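Local coordinates for ESAT-6/WXG100 secretion system protein (Streptococcus gallolyticus, PDB 7JQE) that forms the extracellular region of EsaA, a membrane subunit of the bacterial type VIIb secretion system, and probably takes part in toxin export, at residues V130-F135 with S471-Y476; K173-A177 with F457-D461; K264-S268 with Y361-L366; N269-V275 with Q355-Y361. All coordinates share one frame. Numbering follows the deposited sequence.

Contact 1 (V130-F135 with S471-Y476); sequences VSNQYF and SGVTLY. With EDO (1,2-ethanediol), chain S.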
# COMPACT_ATOMS: atom_id res chain seq x y z
N VAL A 130 37.56 -31.12 10.48
CA VAL A 130 36.57 -30.76 11.49
C VAL A 130 36.76 -29.31 11.92
O VAL A 130 35.79 -28.58 12.14
CB VAL A 130 36.64 -31.72 12.69
CG1 VAL A 130 35.96 -31.12 13.91
CG2 VAL A 130 36.01 -33.06 12.34
N SER A 131 38.02 -28.86 12.02
CA SER A 131 38.28 -27.49 12.46
C SER A 131 37.83 -26.48 11.41
O SER A 131 37.33 -25.40 11.76
CB SER A 131 39.76 -27.32 12.77
OG SER A 131 40.03 -26.04 13.33
N ASN A 132 38.00 -26.80 10.13
CA ASN A 132 37.57 -25.89 9.07
C ASN A 132 36.06 -25.77 9.02
O ASN A 132 35.52 -24.68 8.79
CB ASN A 132 38.12 -26.35 7.72
CG ASN A 132 39.57 -25.95 7.51
OD1 ASN A 132 39.95 -24.80 7.75
ND2 ASN A 132 40.39 -26.90 7.07
N GLN A 133 35.34 -26.88 9.24
CA GLN A 133 33.88 -26.85 9.17
C GLN A 133 33.30 -25.92 10.24
O GLN A 133 32.43 -25.09 9.94
CB GLN A 133 33.32 -28.27 9.33
CG GLN A 133 33.42 -29.14 8.10
CD GLN A 133 32.31 -28.86 7.10
OE1 GLN A 133 31.15 -29.22 7.32
NE2 GLN A 133 32.66 -28.22 5.99
N TYR A 134 33.76 -26.06 11.48
CA TYR A 134 33.13 -25.41 12.62
C TYR A 134 33.80 -24.11 13.05
O TYR A 134 33.11 -23.21 13.55
CB TYR A 134 33.09 -26.36 13.82
CG TYR A 134 32.21 -27.57 13.63
CD1 TYR A 134 32.69 -28.72 13.02
CD2 TYR A 134 30.90 -27.57 14.08
CE1 TYR A 134 31.89 -29.83 12.84
CE2 TYR A 134 30.08 -28.68 13.91
CZ TYR A 134 30.58 -29.81 13.29
OH TYR A 134 29.77 -30.91 13.13
N PHE A 135 35.11 -23.98 12.87
CA PHE A 135 35.83 -22.82 13.35
C PHE A 135 36.28 -21.88 12.23
O PHE A 135 36.72 -20.77 12.53
CB PHE A 135 37.06 -23.26 14.16
CG PHE A 135 36.73 -24.15 15.33
CD1 PHE A 135 35.55 -23.98 16.03
CD2 PHE A 135 37.61 -25.15 15.73
CE1 PHE A 135 35.24 -24.80 17.11
CE2 PHE A 135 37.31 -25.97 16.80
CZ PHE A 135 36.12 -25.79 17.49
N SER A 471 29.27 -27.93 19.31
CA SER A 471 29.43 -29.18 18.58
C SER A 471 30.86 -29.34 18.07
O SER A 471 31.47 -30.40 18.21
CB SER A 471 28.44 -29.24 17.42
OG SER A 471 27.11 -29.39 17.90
N GLY A 472 31.41 -28.27 17.48
CA GLY A 472 32.77 -28.34 16.99
C GLY A 472 33.79 -28.59 18.09
O GLY A 472 34.72 -29.39 17.92
N VAL A 473 33.63 -27.92 19.23
CA VAL A 473 34.57 -28.08 20.33
C VAL A 473 34.54 -29.50 20.86
O VAL A 473 35.59 -30.09 21.16
CB VAL A 473 34.27 -27.05 21.44
CG1 VAL A 473 35.07 -27.38 22.69
CG2 VAL A 473 34.59 -25.65 20.96
N THR A 474 33.35 -30.09 20.99
CA THR A 474 33.25 -31.47 21.44
C THR A 474 33.95 -32.41 20.47
O THR A 474 34.74 -33.27 20.87
CB THR A 474 31.79 -31.87 21.63
OG1 THR A 474 31.17 -30.98 22.56
CG2 THR A 474 31.69 -33.29 22.15
N LEU A 475 33.65 -32.27 19.17
CA LEU A 475 34.30 -33.12 18.18
C LEU A 475 35.81 -32.90 18.18
O LEU A 475 36.59 -33.86 18.21
CB LEU A 475 33.71 -32.86 16.79
CG LEU A 475 32.29 -33.38 16.57
CD1 LEU A 475 31.72 -32.93 15.22
CD2 LEU A 475 32.27 -34.90 16.69
N TYR A 476 36.24 -31.63 18.15
CA TYR A 476 37.67 -31.35 18.12
C TYR A 476 38.35 -31.87 19.39
O TYR A 476 39.45 -32.44 19.32
CB TYR A 476 37.91 -29.85 17.95
CG TYR A 476 39.30 -29.52 17.46
CD1 TYR A 476 39.58 -29.45 16.10
CD2 TYR A 476 40.34 -29.28 18.36
CE1 TYR A 476 40.86 -29.16 15.65
CE2 TYR A 476 41.62 -28.99 17.91
CZ TYR A 476 41.87 -28.93 16.56
OH TYR A 476 43.15 -28.64 16.12
C1 EDO S . 23.71 -28.41 17.88
O1 EDO S . 24.47 -28.43 16.66
C2 EDO S . 22.34 -29.03 17.65
O2 EDO S . 22.48 -30.39 17.22
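Helix 102-135 and helix 462-491 pack antiparallel, and Gly472 lets Tyr134 lie against the backbone of its partner. The short segments run at 164° to each other, with axes 9.3 Å apart. Ser471 opens the second segment at the border of the contact: its CB is 3.9 Å from Tyr134 CE2, while its OG is hydrogen-bonded to O1 of an ethanediol, 3.1 Å away. At Gly472 the backbones come nearest, 5.3 Å between its CA and Tyr134 CA. Gly472 CA forms a CH-pi contact over one face of the Tyr134 ring, 3.8 Å from the centroid; a CB here would clash with Tyr134 CB. Val473 points away, yet its CG2 lies 3.8 Å from Phe135 CZ. Leu475 then meets Val130 (CB to CG1 4.0 Å) and reaches Tyr134, with CD1 3.8 Å from CZ. Tyr476 closes the row, its CE1 3.6 Å from Ser131 CB and its ring oblique to that of Phe135, while its hydroxyl bonds to Leu141 N. Tyr134 OH in turn bonds to Gln133 of the second subunit. With no hydrogen bond between the segments, the two helices are held by shape and apolar burial, and the tyrosine hydroxyls find their polar partners beyond this interface.

Contact 2 (K173-A177 with F457-D461); sequences KSALA and FDNID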
# COMPACT_ATOMS: atom_id res chain seq x y z
N LYS A 173 30.47 -17.98 13.61
CA LYS A 173 29.36 -17.45 12.83
C LYS A 173 29.67 -17.50 11.33
O LYS A 173 28.81 -17.87 10.53
CB LYS A 173 29.04 -16.02 13.27
CG LYS A 173 27.73 -15.47 12.73
CD LYS A 173 27.39 -14.12 13.36
CE LYS A 173 25.97 -13.68 13.00
NZ LYS A 173 25.64 -12.35 13.59
N SER A 174 30.90 -17.15 10.95
CA SER A 174 31.29 -17.25 9.55
C SER A 174 31.27 -18.70 9.08
O SER A 174 30.87 -18.99 7.95
CB SER A 174 32.68 -16.64 9.35
OG SER A 174 32.78 -15.37 9.96
N ALA A 175 31.70 -19.63 9.94
CA ALA A 175 31.68 -21.04 9.55
C ALA A 175 30.26 -21.54 9.39
O ALA A 175 29.97 -22.31 8.45
CB ALA A 175 32.45 -21.88 10.58
N LEU A 176 29.35 -21.14 10.27
CA LEU A 176 27.96 -21.54 10.12
C LEU A 176 27.35 -20.92 8.87
O LEU A 176 26.60 -21.59 8.14
CB LEU A 176 27.16 -21.15 11.36
CG LEU A 176 25.70 -21.60 11.40
CD1 LEU A 176 25.60 -23.12 11.37
CD2 LEU A 176 24.98 -21.02 12.61
N ALA A 177 27.67 -19.66 8.59
CA ALA A 177 27.19 -19.03 7.36
C ALA A 177 27.65 -19.80 6.13
O ALA A 177 26.89 -19.97 5.17
CB ALA A 177 27.66 -17.57 7.30
N PHE A 457 23.27 -12.48 7.16
CA PHE A 457 24.39 -12.95 7.97
C PHE A 457 24.23 -12.53 9.42
O PHE A 457 24.50 -13.31 10.34
CB PHE A 457 25.70 -12.41 7.41
CG PHE A 457 26.91 -12.88 8.16
CD1 PHE A 457 27.49 -14.11 7.87
CD2 PHE A 457 27.47 -12.10 9.16
CE1 PHE A 457 28.60 -14.55 8.57
CE2 PHE A 457 28.59 -12.53 9.85
CZ PHE A 457 29.15 -13.76 9.56
N ASP A 458 23.77 -11.29 9.66
CA ASP A 458 23.73 -10.77 11.02
C ASP A 458 22.60 -11.40 11.82
O ASP A 458 22.77 -11.70 13.01
CB ASP A 458 23.58 -9.25 11.00
CG ASP A 458 24.77 -8.56 10.36
OD1 ASP A 458 25.91 -9.03 10.58
OD2 ASP A 458 24.56 -7.56 9.65
N ASN A 459 21.44 -11.59 11.20
CA ASN A 459 20.29 -12.13 11.93
C ASN A 459 20.44 -13.60 12.27
O ASN A 459 19.53 -14.16 12.90
CB ASN A 459 19.01 -11.90 11.13
CG ASN A 459 18.70 -10.43 10.95
OD1 ASN A 459 18.11 -10.02 9.95
ND2 ASN A 459 19.10 -9.62 11.93
N ILE A 460 21.53 -14.25 11.86
CA ILE A 460 21.79 -15.62 12.31
C ILE A 460 21.83 -15.62 13.83
O ILE A 460 22.66 -14.94 14.45
CB ILE A 460 23.10 -16.14 11.71
CG1 ILE A 460 23.01 -16.17 10.18
CG2 ILE A 460 23.43 -17.52 12.25
CD1 ILE A 460 24.19 -16.85 9.52
N ASP A 461 20.94 -16.39 14.45
CA ASP A 461 20.73 -16.29 15.88
C ASP A 461 22.01 -16.63 16.65
O ASP A 461 22.79 -17.49 16.25
CB ASP A 461 19.60 -17.22 16.32
CG ASP A 461 19.00 -16.82 17.65
OD1 ASP A 461 18.04 -16.01 17.65
OD2 ASP A 461 19.48 -17.30 18.70
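A helix can bury one side against an irregular segment if that segment offers apolar side chains at a suitable spacing, and here Ile460 and Phe457 do so for helix 169-179. Ile460 CG2 touches Leu176 CD2 at 3.8 Å, and Ile460 CD1 lies 4.2 Å from Ala177 CB. Ala177 CB also sits at the edge of the Phe457 ring, 3.4 Å from CE1, where a methyl group allows the ring to come close to the helix. The same ring edge meets Ser174 CA, 3.9 Å from Phe457 CE1. Around this centre, Leu176 also touches Phe468 of helix 462-491 and Ile180 of the second subunit, so the packing continues across the dimer. Outward, Lys173 stretches with all four chi angles trans, Lys173 CG passing 3.9 Å from Phe457 CZ. Further along, Lys173 CE lies 4.0 Å from Ile460 CB. Its aliphatic part thus belongs to the apolar layer, while NZ emerges to donate a hydrogen bond to Asp458 O at 3.0 Å. The carboxylate of Asp458 stays beyond salt-bridge distance, with OD1 4.5 Å from Lys173 NZ. The acceptor carbonyl belongs to a type I beta turn spanning Phe457 to Ile460. Directly after it, Asp461 takes the N-cap position, with OD2 bonded to Leu463 N: a beta turn leading into a side-chain-capped N terminus, here that of helix 462-491.

Contact 3 (K264-S268 with Y361-L366); sequences KPEQS and YTFDSL. With EDO (1,2-ethanediol), chain K.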
# COMPACT_ATOMS: atom_id res chain seq x y z
N LYS A 264 -24.48 34.51 -20.11
CA LYS A 264 -24.28 35.94 -19.88
C LYS A 264 -25.50 36.70 -20.38
O LYS A 264 -25.68 36.86 -21.60
CB LYS A 264 -23.01 36.43 -20.56
CG LYS A 264 -22.43 37.70 -19.95
CD LYS A 264 -22.01 37.48 -18.50
CE LYS A 264 -21.37 38.73 -17.91
NZ LYS A 264 -21.07 38.57 -16.45
N PRO A 265 -26.38 37.17 -19.50
CA PRO A 265 -27.57 37.89 -19.95
C PRO A 265 -27.23 39.28 -20.46
O PRO A 265 -26.22 39.88 -20.10
CB PRO A 265 -28.45 37.95 -18.70
CG PRO A 265 -27.48 37.89 -17.57
CD PRO A 265 -26.35 37.01 -18.03
N GLU A 266 -28.11 39.80 -21.31
CA GLU A 266 -27.89 41.11 -21.90
C GLU A 266 -28.16 42.20 -20.88
O GLU A 266 -29.20 42.21 -20.21
CB GLU A 266 -28.79 41.30 -23.13
CG GLU A 266 -28.11 42.02 -24.27
CD GLU A 266 -26.99 41.19 -24.89
OE1 GLU A 266 -27.06 39.95 -24.81
OE2 GLU A 266 -26.04 41.79 -25.44
N GLN A 267 -27.22 43.14 -20.75
CA GLN A 267 -27.33 44.19 -19.74
C GLN A 267 -28.30 45.29 -20.13
O GLN A 267 -28.93 45.90 -19.26
CB GLN A 267 -25.95 44.78 -19.45
CG GLN A 267 -25.92 45.81 -18.35
CD GLN A 267 -24.51 46.29 -18.06
OE1 GLN A 267 -23.56 45.85 -18.69
NE2 GLN A 267 -24.38 47.20 -17.09
N SER A 268 -28.44 45.57 -21.43
CA SER A 268 -29.38 46.55 -21.94
C SER A 268 -30.47 45.87 -22.76
O SER A 268 -30.25 44.81 -23.36
CB SER A 268 -28.69 47.61 -22.80
OG SER A 268 -27.89 48.48 -22.01
N TYR A 361 -33.73 50.30 -21.05
CA TYR A 361 -33.37 50.09 -19.66
C TYR A 361 -32.04 49.35 -19.59
O TYR A 361 -31.71 48.54 -20.46
CB TYR A 361 -34.46 49.33 -18.89
CG TYR A 361 -34.75 47.92 -19.36
CD1 TYR A 361 -33.93 46.85 -19.00
CD2 TYR A 361 -35.87 47.65 -20.14
CE1 TYR A 361 -34.20 45.56 -19.43
CE2 TYR A 361 -36.15 46.37 -20.57
CZ TYR A 361 -35.32 45.32 -20.21
OH TYR A 361 -35.61 44.05 -20.63
N THR A 362 -31.27 49.67 -18.56
CA THR A 362 -29.91 49.16 -18.40
C THR A 362 -29.70 48.84 -16.93
O THR A 362 -29.70 49.74 -16.09
CB THR A 362 -28.88 50.17 -18.90
OG1 THR A 362 -29.10 50.44 -20.29
CG2 THR A 362 -27.46 49.62 -18.71
N PHE A 363 -29.51 47.56 -16.61
CA PHE A 363 -29.16 47.18 -15.25
C PHE A 363 -27.87 47.87 -14.84
O PHE A 363 -27.04 48.24 -15.68
CB PHE A 363 -29.03 45.66 -15.13
CG PHE A 363 -30.32 44.92 -15.33
CD1 PHE A 363 -30.64 44.36 -16.55
CD2 PHE A 363 -31.24 44.80 -14.29
CE1 PHE A 363 -31.83 43.69 -16.74
CE2 PHE A 363 -32.44 44.13 -14.48
CZ PHE A 363 -32.73 43.58 -15.70
N ASP A 364 -27.69 48.06 -13.53
CA ASP A 364 -26.53 48.80 -13.05
C ASP A 364 -25.24 47.99 -13.21
O ASP A 364 -24.16 48.58 -13.35
CB ASP A 364 -26.73 49.22 -11.60
CG ASP A 364 -26.93 48.05 -10.66
OD1 ASP A 364 -26.84 46.88 -11.11
OD2 ASP A 364 -27.19 48.29 -9.46
N SER A 365 -25.33 46.66 -13.19
CA SER A 365 -24.14 45.83 -13.34
C SER A 365 -24.56 44.45 -13.81
O SER A 365 -25.74 44.08 -13.79
CB SER A 365 -23.34 45.73 -12.04
OG SER A 365 -23.92 44.79 -11.15
N LEU A 366 -23.56 43.67 -14.25
CA LEU A 366 -23.73 42.27 -14.61
C LEU A 366 -23.09 41.34 -13.59
O LEU A 366 -22.78 40.19 -13.92
CB LEU A 366 -23.14 42.00 -16.00
CG LEU A 366 -23.88 42.52 -17.24
CD1 LEU A 366 -23.11 42.15 -18.50
CD2 LEU A 366 -25.30 41.99 -17.30
C1 EDO K . -27.94 44.76 -7.62
O1 EDO K . -28.70 45.66 -8.43
C2 EDO K . -26.72 45.47 -7.05
O2 EDO K . -25.85 45.89 -8.11
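Side-chain rotamers can carry a strand pairing past the last regular bridge, as Gln267 demonstrates. Its chi1 and chi2 are both trans, so the side chain extends across to the neighbouring strand and NE2 donates to Phe363 O at 3.2 Å. Its backbone accepts from the same residue, Phe363 N to Gln267 O, also 3.2 Å. Gln267 thus binds both N and O of Phe363. Beside it, Ser268 and Thr362 form a non-hydrogen-bonded antiparallel pair; both have chi1 in the m well, and their hydroxyls OG and OG1 hydrogen-bond at 2.9 Å. Leu366, with chi1 m and chi2 trans, brings CD2 to 3.6 Å from both Gln267 CB and Pro265 O. Lys264 is bent at chi2 (p) and otherwise extended, placing NZ 3.5 Å from Leu366 O in a weak hydrogen bond. Phe363 (m) keeps its ring edge toward Gln267 O and packs on Ile373 and Ile390 of the other sheet. Asp364 OD2 accepts from both hydroxyls of an ethanediol, 3.1 Å to O2 and 3.2 Å to O1. This is the end of an antiparallel strand pair, where a loop leads into strand 268-275 and strand 355-363 runs out toward strand 369-379 of the second sheet.

Contact 4 (N269-V275 with Q355-Y361); sequences NVISVDV and QSLKISY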
# COMPACT_ATOMS: atom_id res chain seq x y z
N ASN A 269 -31.64 46.49 -22.79
CA ASN A 269 -32.73 46.00 -23.62
C ASN A 269 -33.67 47.16 -23.90
O ASN A 269 -33.58 48.22 -23.28
CB ASN A 269 -33.45 44.82 -22.97
CG ASN A 269 -34.44 44.15 -23.91
OD1 ASN A 269 -34.36 44.31 -25.13
ND2 ASN A 269 -35.38 43.40 -23.35
N VAL A 270 -34.58 46.95 -24.85
CA VAL A 270 -35.51 47.97 -25.29
C VAL A 270 -36.89 47.35 -25.42
O VAL A 270 -37.03 46.16 -25.70
CB VAL A 270 -35.06 48.61 -26.62
CG1 VAL A 270 -33.79 49.43 -26.41
CG2 VAL A 270 -34.82 47.54 -27.67
N ILE A 271 -37.92 48.18 -25.22
CA ILE A 271 -39.31 47.75 -25.31
C ILE A 271 -40.11 48.84 -25.99
O ILE A 271 -39.67 49.99 -26.10
CB ILE A 271 -39.91 47.43 -23.92
CG1 ILE A 271 -39.86 48.67 -23.04
CG2 ILE A 271 -39.17 46.28 -23.28
CD1 ILE A 271 -39.79 48.36 -21.57
N SER A 272 -41.30 48.47 -26.46
CA SER A 272 -42.15 49.38 -27.22
C SER A 272 -43.56 49.34 -26.65
O SER A 272 -44.16 48.26 -26.54
CB SER A 272 -42.15 49.01 -28.70
OG SER A 272 -42.91 49.94 -29.46
N VAL A 273 -44.09 50.50 -26.30
CA VAL A 273 -45.43 50.63 -25.75
C VAL A 273 -46.27 51.49 -26.69
O VAL A 273 -45.75 52.37 -27.38
CB VAL A 273 -45.41 51.22 -24.32
CG1 VAL A 273 -44.68 52.55 -24.32
CG2 VAL A 273 -46.82 51.37 -23.78
N ASP A 274 -47.58 51.23 -26.71
CA ASP A 274 -48.52 51.97 -27.54
C ASP A 274 -49.27 52.96 -26.65
O ASP A 274 -50.14 52.57 -25.87
CB ASP A 274 -49.48 51.04 -28.26
CG ASP A 274 -48.77 50.03 -29.14
OD1 ASP A 274 -49.13 48.83 -29.10
OD2 ASP A 274 -47.85 50.42 -29.88
N VAL A 275 -48.93 54.24 -26.77
CA VAL A 275 -49.57 55.29 -25.99
C VAL A 275 -50.59 56.00 -26.87
O VAL A 275 -50.53 55.97 -28.11
CB VAL A 275 -48.54 56.29 -25.41
CG1 VAL A 275 -47.58 55.58 -24.47
CG2 VAL A 275 -47.79 56.99 -26.53
N GLN A 355 -49.53 56.47 -30.79
CA GLN A 355 -48.10 56.46 -31.09
C GLN A 355 -47.45 55.29 -30.36
O GLN A 355 -48.03 54.71 -29.44
CB GLN A 355 -47.46 57.79 -30.68
CG GLN A 355 -46.01 57.97 -31.02
CD GLN A 355 -45.57 59.41 -30.81
OE1 GLN A 355 -46.40 60.31 -30.64
NE2 GLN A 355 -44.26 59.64 -30.82
N SER A 356 -46.24 54.95 -30.80
CA SER A 356 -45.42 53.94 -30.15
C SER A 356 -44.17 54.60 -29.58
O SER A 356 -43.56 55.45 -30.23
CB SER A 356 -45.02 52.83 -31.12
OG SER A 356 -46.17 52.21 -31.68
N LEU A 357 -43.80 54.21 -28.36
CA LEU A 357 -42.62 54.74 -27.70
C LEU A 357 -41.68 53.60 -27.34
O LEU A 357 -42.12 52.52 -26.93
CB LEU A 357 -42.99 55.52 -26.44
CG LEU A 357 -43.89 56.74 -26.61
CD1 LEU A 357 -44.18 57.39 -25.26
CD2 LEU A 357 -43.26 57.75 -27.57
N LYS A 358 -40.38 53.84 -27.50
CA LYS A 358 -39.35 52.86 -27.20
C LYS A 358 -38.64 53.27 -25.92
O LYS A 358 -38.27 54.44 -25.75
CB LYS A 358 -38.35 52.76 -28.36
CG LYS A 358 -39.01 52.70 -29.73
CD LYS A 358 -39.58 51.33 -30.03
CE LYS A 358 -38.46 50.34 -30.33
NZ LYS A 358 -37.61 50.81 -31.46
N ILE A 359 -38.46 52.32 -25.01
CA ILE A 359 -37.84 52.58 -23.71
C ILE A 359 -36.62 51.70 -23.57
O ILE A 359 -36.70 50.47 -23.72
CB ILE A 359 -38.84 52.33 -22.56
CG1 ILE A 359 -40.08 53.22 -22.75
CG2 ILE A 359 -38.18 52.61 -21.22
CD1 ILE A 359 -41.12 53.04 -21.67
N SER A 360 -35.48 52.32 -23.28
CA SER A 360 -34.23 51.62 -23.03
C SER A 360 -34.01 51.51 -21.53
O SER A 360 -34.09 52.51 -20.81
CB SER A 360 -33.06 52.35 -23.68
OG SER A 360 -31.84 52.06 -23.01
N TYR A 361 -33.73 50.30 -21.05
CA TYR A 361 -33.37 50.09 -19.66
C TYR A 361 -32.04 49.35 -19.59
O TYR A 361 -31.71 48.54 -20.46
CB TYR A 361 -34.46 49.33 -18.89
CG TYR A 361 -34.75 47.92 -19.36
CD1 TYR A 361 -33.93 46.85 -19.00
CD2 TYR A 361 -35.87 47.65 -20.14
CE1 TYR A 361 -34.20 45.56 -19.43
CE2 TYR A 361 -36.15 46.37 -20.57
CZ TYR A 361 -35.32 45.32 -20.21
OH TYR A 361 -35.61 44.05 -20.63
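Asn269 starts the ladder with two backbone bonds to Tyr361, its N to Tyr361 O and its O to Tyr361 N, each 3.1 Å. With Tyr361 chi1 in the p well the ring folds back, so that Asn269 O lies over one face and Asn269 ND2 bonds to Tyr361 OH at 2.8 Å; that ring also stacks with Tyr388. Val270 faces Ser360 in a non-hydrogen-bonded pair, and its CA gives a CA-H...O contact to Ile359 O at 3.2 Å. Ile271 returns to the hydrogen-bonded kind, its N 3.0 Å from Ile359 O and its O 2.8 Å from Ile359 N. Such alternation is the general rule of an antiparallel sheet, here one whose central strand 355-363 lies between 268-275 and 337-341. It also divides the side chains: Ile271, Val273, Val275, Leu357 and Ile359 share the face that packs on the second sheet of the domain, whereas Val270, Ser272, Lys358 and Ser360 share the other. Beyond Ser272, which pairs with Lys358, Val273 N bonds to Leu357 O and Leu357 N to Val273 O, each at 2.9 Å. Asp274 OD2 accepts from Ser356 OG at 3.0 Å, while OD1 forms a salt bridge to Arg383 of the second subunit. Val275 ends the walk with N to Gln355 O and O to Gln355 N, both 2.9 Å, and CG2 3.8 Å from Leu357 CD1.

Overall arrangement
Followed from the N terminus, the chain illustrates nested closure. Helix 102-135 supplies the first half of contact 1 and helix 169-179 that of contact 2; after further helices, 264-268 and 269-275 begin contacts 3 and 4. The loops then close in reverse order: strand 355-363 completes contact 4, its end with the loop to Leu366 contact 3, the segment 457-461 contact 2, and helix 462-491 contact 1. None cross. Contacts 1 and 2 touch through Ala175 and tie the helical end together; contacts 3 and 4, sharing Tyr361, join strands 268-275 and 355-363 in one sheet of the beta domain at the other end. The centres of contacts 1 and 4 are about 118 Å apart.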